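Long-range contacts in flagellar protein FlgA (Thermotoga maritima, PDB 3FRN), which probably acts as a periplasmic chaperone in the formation of the flagellar basal-body P ring: residues A[102-107]-A[126-131]; A[36-41]-A[133-138]. One frame throughout, in Å; residues are numbered along the deposited sequence. Where two conformers were deposited one is given.

Interaction 1. Residues A[102-107]-A[126-131]; sequences TLPEKF and LRFPDT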
loop_
_atom_site.group_PDB
_atom_site.type_symbol
_atom_site.label_atom_id
_atom_site.label_comp_id
_atom_site.label_asym_id
_atom_site.label_seq_id
_atom_site.Cartn_x
_atom_site.Cartn_y
_atom_site.Cartn_z
ATOM N N THR A 102 5.106 -27.231 -15.005
ATOM C CA THR A 102 4.845 -28.543 -14.421
ATOM C C THR A 102 5.280 -28.582 -12.963
ATOM O O THR A 102 6.102 -27.772 -12.533
ATOM C CB THR A 102 5.534 -29.682 -15.216
ATOM O OG1 THR A 102 6.702 -29.180 -15.883
ATOM C CG2 THR A 102 4.585 -30.237 -16.261
ATOM N N LEU A 103 4.710 -29.504 -12.195
ATOM C CA LEU A 103 5.186 -29.739 -10.840
ATOM C C LEU A 103 6.597 -30.325 -10.930
ATOM O O LEU A 103 6.811 -31.341 -11.597
ATOM C CB LEU A 103 4.243 -30.686 -10.086
ATOM C CG LEU A 103 4.686 -31.167 -8.701
ATOM C CD1 LEU A 103 4.585 -30.048 -7.659
ATOM C CD2 LEU A 103 3.874 -32.373 -8.277
ATOM N N PRO A 104 7.575 -29.655 -10.299
ATOM C CA PRO A 104 8.936 -30.175 -10.257
ATOM C C PRO A 104 9.092 -31.375 -9.324
ATOM O O PRO A 104 8.271 -31.582 -8.433
ATOM C CB PRO A 104 9.751 -28.981 -9.754
ATOM C CG PRO A 104 8.796 -28.152 -8.998
ATOM C CD PRO A 104 7.454 -28.346 -9.630
ATOM N N GLU A 105 10.144 -32.157 -9.538
ATOM C CA GLU A 105 10.441 -33.277 -8.656
ATOM C C GLU A 105 10.930 -32.759 -7.308
ATOM O O GLU A 105 10.420 -33.152 -6.263
ATOM C CB GLU A 105 11.491 -34.195 -9.277
ATOM C CG GLU A 105 10.986 -35.045 -10.420
ATOM C CD GLU A 105 12.105 -35.831 -11.072
ATOM O OE1 GLU A 105 13.213 -35.874 -10.493
ATOM O OE2 GLU A 105 11.884 -36.401 -12.161
ATOM N N LYS A 106 11.913 -31.867 -7.362
ATOM C CA LYS A 106 12.520 -31.270 -6.187
ATOM C C LYS A 106 12.197 -29.779 -6.151
ATOM O O LYS A 106 11.935 -29.172 -7.188
ATOM C CB LYS A 106 14.029 -31.529 -6.203
ATOM C CG LYS A 106 14.394 -32.986 -5.862
ATOM C CD LYS A 106 15.886 -33.239 -6.025
ATOM C CE LYS A 106 16.434 -34.205 -4.981
ATOM N NZ LYS A 106 15.591 -35.418 -4.805
ATOM N N PHE A 107 12.177 -29.192 -4.957
ATOM C CA PHE A 107 11.727 -27.804 -4.820
ATOM C C PHE A 107 12.844 -26.777 -4.546
ATOM O O PHE A 107 12.578 -25.699 -4.016
ATOM C CB PHE A 107 10.577 -27.689 -3.805
ATOM C CG PHE A 107 9.408 -28.583 -4.114
ATOM C CD1 PHE A 107 8.777 -28.526 -5.352
ATOM C CD2 PHE A 107 8.933 -29.478 -3.172
ATOM C CE1 PHE A 107 7.702 -29.360 -5.647
ATOM C CE2 PHE A 107 7.849 -30.315 -3.448
ATOM C CZ PHE A 107 7.239 -30.264 -4.698
ATOM N N LEU A 126 10.657 -19.771 -11.999
ATOM C CA LEU A 126 11.555 -20.671 -11.279
ATOM C C LEU A 126 12.083 -21.757 -12.195
ATOM O O LEU A 126 11.304 -22.495 -12.798
ATOM C CB LEU A 126 10.825 -21.316 -10.087
ATOM C CG LEU A 126 10.029 -20.406 -9.158
ATOM C CD1 LEU A 126 9.289 -21.252 -8.082
ATOM C CD2 LEU A 126 10.949 -19.395 -8.507
ATOM N N ARG A 127 13.398 -21.848 -12.309
ATOM C CA ARG A 127 14.037 -22.945 -12.989
ATOM C C ARG A 127 14.428 -24.022 -12.028
ATOM O O ARG A 127 15.095 -23.793 -11.042
ATOM C CB ARG A 127 15.279 -22.498 -13.747
ATOM C CG ARG A 127 15.442 -23.108 -15.134
ATOM C CD ARG A 127 15.661 -24.625 -15.143
ATOM N NE ARG A 127 16.407 -25.088 -16.316
ATOM C CZ ARG A 127 16.197 -26.219 -16.984
ATOM N NH1 ARG A 127 15.263 -27.061 -16.619
ATOM N NH2 ARG A 127 16.942 -26.513 -18.036
ATOM N N PHE A 128 14.015 -25.218 -12.364
ATOM C CA PHE A 128 14.422 -26.375 -11.590
ATOM C C PHE A 128 15.281 -27.245 -12.501
ATOM O O PHE A 128 15.202 -27.116 -13.731
ATOM C CB PHE A 128 13.194 -27.137 -11.059
ATOM C CG PHE A 128 12.361 -26.339 -10.110
ATOM C CD1 PHE A 128 12.676 -26.295 -8.760
ATOM C CD2 PHE A 128 11.268 -25.615 -10.563
ATOM C CE1 PHE A 128 11.902 -25.547 -7.876
ATOM C CE2 PHE A 128 10.513 -24.861 -9.690
ATOM C CZ PHE A 128 10.825 -24.830 -8.348
ATOM N N PRO A 129 16.130 -28.110 -11.911
ATOM C CA PRO A 129 16.908 -29.043 -12.729
ATOM C C PRO A 129 16.055 -29.823 -13.746
ATOM O O PRO A 129 16.515 -30.077 -14.857
ATOM C CB PRO A 129 17.518 -29.988 -11.690
ATOM C CG PRO A 129 17.630 -29.152 -10.454
ATOM C CD PRO A 129 16.436 -28.247 -10.471
ATOM N N ASP A 130 14.817 -30.156 -13.379
ATOM C CA ASP A 130 13.943 -30.946 -14.249
ATOM C C ASP A 130 12.934 -30.154 -15.093
ATOM O O ASP A 130 12.590 -30.581 -16.196
ATOM C CB ASP A 130 13.239 -32.068 -13.461
ATOM C CG ASP A 130 12.246 -31.549 -12.421
ATOM O OD1 ASP A 130 11.228 -32.238 -12.199
ATOM O OD2 ASP A 130 12.471 -30.479 -11.812
ATOM N N THR A 131 12.484 -29.004 -14.597
ATOM C CA THR A 131 11.363 -28.285 -15.218
ATOM C C THR A 131 11.322 -26.792 -14.836
ATOM O O THR A 131 12.267 -26.268 -14.234
ATOM C CB THR A 131 10.007 -28.983 -14.883
ATOM O OG1 THR A 131 8.978 -28.489 -15.737
ATOM C CG2 THR A 131 9.604 -28.750 -13.439
HETATM O O HOH W 1 9.136 -33.131 -13.112
#

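Interaction 2. Residues A[36-41]-A[133-138]; sequences ILLPGL and VTLNML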
loop_
_atom_site.group_PDB
_atom_site.type_symbol
_atom_site.label_atom_id
_atom_site.label_comp_id
_atom_site.label_asym_id
_atom_site.label_seq_id
_atom_site.Cartn_x
_atom_site.Cartn_y
_atom_site.Cartn_z
ATOM N N ILE A 36 -0.156 -25.214 -9.561
ATOM C CA ILE A 36 1.012 -25.971 -9.112
ATOM C C ILE A 36 1.332 -25.499 -7.704
ATOM O O ILE A 36 1.729 -24.362 -7.517
ATOM C CB ILE A 36 2.253 -25.716 -10.024
ATOM C CG1 ILE A 36 1.927 -26.013 -11.491
ATOM C CG2 ILE A 36 3.461 -26.536 -9.562
ATOM C CD1 ILE A 36 1.432 -27.423 -11.744
ATOM N N LEU A 37 1.158 -26.372 -6.720
ATOM C CA LEU A 37 1.300 -25.987 -5.326
ATOM C C LEU A 37 2.734 -26.202 -4.821
ATOM O O LEU A 37 3.215 -27.330 -4.783
ATOM C CB LEU A 37 0.314 -26.807 -4.495
ATOM C CG LEU A 37 -1.075 -26.298 -4.099
ATOM C CD1 LEU A 37 -1.718 -25.380 -5.099
ATOM C CD2 LEU A 37 -1.965 -27.494 -3.808
ATOM N N LEU A 38 3.428 -25.120 -4.454
ATOM C CA LEU A 38 4.840 -25.220 -4.041
ATOM C C LEU A 38 4.998 -24.941 -2.559
ATOM O O LEU A 38 4.236 -24.154 -1.985
ATOM C CB LEU A 38 5.725 -24.275 -4.887
ATOM C CG LEU A 38 5.852 -24.531 -6.388
ATOM C CD1 LEU A 38 6.575 -23.381 -7.062
ATOM C CD2 LEU A 38 6.597 -25.846 -6.701
ATOM N N PRO A 39 5.978 -25.598 -1.907
ATOM C CA PRO A 39 5.941 -25.560 -0.466
ATOM C C PRO A 39 6.151 -24.146 0.082
ATOM O O PRO A 39 6.978 -23.392 -0.437
ATOM C CB PRO A 39 7.116 -26.467 -0.061
ATOM C CG PRO A 39 8.043 -26.402 -1.246
ATOM C CD PRO A 39 7.137 -26.349 -2.414
ATOM N N GLY A 40 5.397 -23.809 1.124
ATOM C CA GLY A 40 5.601 -22.567 1.871
ATOM C C GLY A 40 5.018 -21.308 1.258
ATOM O O GLY A 40 5.209 -20.221 1.800
ATOM N N LEU A 41 4.317 -21.446 0.130
ATOM C CA LEU A 41 3.708 -20.312 -0.566
ATOM C C LEU A 41 2.193 -20.260 -0.365
ATOM O O LEU A 41 1.546 -21.291 -0.164
ATOM C CB LEU A 41 4.010 -20.362 -2.065
ATOM C CG LEU A 41 5.465 -20.285 -2.532
ATOM C CD1 LEU A 41 5.561 -20.405 -4.044
ATOM C CD2 LEU A 41 6.121 -19.002 -2.082
ATOM N N VAL A 133 8.622 -23.507 -13.343
ATOM C CA VAL A 133 7.345 -22.960 -12.858
ATOM C C VAL A 133 7.313 -21.422 -12.924
ATOM O O VAL A 133 8.218 -20.760 -12.423
ATOM C CB VAL A 133 7.028 -23.418 -11.410
ATOM C CG1 VAL A 133 5.626 -22.992 -10.989
ATOM C CG2 VAL A 133 7.174 -24.917 -11.271
ATOM N N THR A 134 6.281 -20.861 -13.559
ATOM C CA THR A 134 5.978 -19.423 -13.445
ATOM C C THR A 134 4.796 -19.199 -12.466
ATOM O O THR A 134 3.718 -19.792 -12.615
ATOM C CB THR A 134 5.706 -18.780 -14.820
ATOM O OG1 THR A 134 6.612 -19.329 -15.787
ATOM C CG2 THR A 134 5.882 -17.233 -14.787
ATOM N N LEU A 135 5.020 -18.382 -11.439
ATOM C CA LEU A 135 3.951 -18.003 -10.519
ATOM C C LEU A 135 3.647 -16.542 -10.759
ATOM O O LEU A 135 4.551 -15.703 -10.677
ATOM C CB LEU A 135 4.378 -18.133 -9.061
ATOM C CG LEU A 135 5.230 -19.287 -8.548
ATOM C CD1 LEU A 135 5.841 -18.857 -7.232
ATOM C CD2 LEU A 135 4.384 -20.517 -8.351
ATOM N N ASN A 136 2.385 -16.240 -11.058
ATOM C CA ASN A 136 1.936 -14.855 -11.106
ATOM C C ASN A 136 1.467 -14.505 -9.705
ATOM O O ASN A 136 0.570 -15.154 -9.148
ATOM C CB ASN A 136 0.853 -14.640 -12.170
ATOM C CG ASN A 136 1.408 -14.702 -13.588
ATOM O OD1 ASN A 136 0.786 -14.212 -14.530
ATOM N ND2 ASN A 136 2.582 -15.300 -13.744
ATOM N N MET A 137 2.134 -13.523 -9.109
ATOM C CA MET A 137 1.924 -13.215 -7.704
ATOM C C MET A 137 1.370 -11.796 -7.505
ATOM O O MET A 137 1.926 -10.820 -8.009
ATOM C CB MET A 137 3.213 -13.480 -6.895
ATOM C CG MET A 137 3.636 -14.993 -6.872
ATOM S SD MET A 137 4.900 -15.481 -5.669
ATOM C CE MET A 137 3.965 -15.552 -4.161
ATOM N N LEU A 138 0.243 -11.710 -6.801
ATOM C CA LEU A 138 -0.367 -10.437 -6.444
ATOM C C LEU A 138 0.217 -9.959 -5.121
ATOM O O LEU A 138 0.233 -10.694 -4.128
ATOM C CB LEU A 138 -1.890 -10.571 -6.351
ATOM C CG LEU A 138 -2.779 -9.365 -6.018
ATOM C CD1 LEU A 138 -2.900 -8.366 -7.162
ATOM C CD2 LEU A 138 -4.149 -9.873 -5.637
#

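Interaction 1. Residues A[102-107]-A[126-131]
Pro-104 lies over one face of the Phe-128 ring, where the HotDog-like domain packs the loop after strand 93-101 against the turn between strands 121-127 and 132-148. Pro-104 CG sits 3.8 Å from the centroid of the Phe-128 ring, 12° off the normal, a CH-pi contact. Along Phe-128, CB and then CG meet Pro-104 CB, with Phe-128 CG 3.7 Å from Pro-104 CB. Phe-128 CD1 lies 3.4 Å from Lys-106 O, and CD2 lies beneath CB and CG of Pro-104, 3.8 Å from Pro-104 CB to Phe-128 CD2. Phe-128 CE1 reaches Phe-107 C at the ring edge, while CE2 and CZ lie under Pro-104 CG. An alanine in place of Phe-128 would probably open a gap beneath Pro-104, whose CG would lose its CH-pi partner. Beside the ring, Thr-131 CG2 packs 3.5 Å from Pro-104 CA. Asp-130 adds a polar link: a water joins its OD1 to Leu-103 O, weakly at the carbonyl. On its syn side, 27° out of the carboxylate plane, Asp-130 OD1 accepts a hydrogen bond from Glu-105 N at 2.9 Å.

Interaction 2. Residues A[36-41]-A[133-138]
Val-133 and Leu-135, next but one to each other on strand 132-148, point the same way and meet the apolar side chains of Leu-38 and Leu-41. All four are buried. Leu-41 and Leu-135 reach toward each other tip to tip, and CD1 of Leu-41 comes within 3.6 Å of Leu-135 CD1. The other branch of Leu-135 is taken up by Leu-38: Leu-135 CD2 lies 3.8 Å from Leu-38 CD1, the two side chains crossing at a slant. Leu-135 thus holds one methyl against each of the two leucines. Leu-38 CD1 is shared in turn, since it also meets Val-133 CG1 at 4.1 Å, again tip to tip. That methyl of Val-133 stands anti to the backbone N (chi1 -173°), and Ile-36 CG2 approaches the same Val-133 CG1 at 4.4 Å.

No hydrogen bond crosses between the segments, and the backbones stay well apart: the nearest CA atoms, of Ile-36 and Val-133, are 8.0 Å from each other. The whole contact is made by side-chain ends. A type II beta turn from Leu-38 to Leu-41, with Pro-39 and Gly-40 at its corners, brings both leucines round to the strand; the positive phi of Gly-40 (80°) fits its place in such a turn. The hydroxyl of Tyr-43 hydrogen-bonds to Ile-36 O and Leu-38 N, and Leu-41 pairs through its backbone with Val-69. Leu-38 also touches Leu-75 of helix 74-87 and Leu-126 of strand 121-127. The arrangement is apolar packing between two regions, in which a beta turn of the FlgA N-terminal domain-like region packs against one face of a strand in the HotDog-like region.

In the fold
Along the chain the order is 36-41, 102-107, 126-131, 133-138, so both segments of interaction 1 fall between those of interaction 2. Their centres are about 12 Å apart. Strands 121-127 and 132-148 are antiparallel neighbours in one sheet and tie the two together: Leu-126 N probably hydrogen-bonds to Val-133 O at 2.7 Å. Side chains join them as well, Leu-126 CD1 packing against Leu-38 CD1 and the Phe-107 ring against Pro-39. Interaction 1 lies within the HotDog-like region, whereas interaction 2 joins that region to the N-terminal one, and their apolar side chains form continuous packing between the two regions.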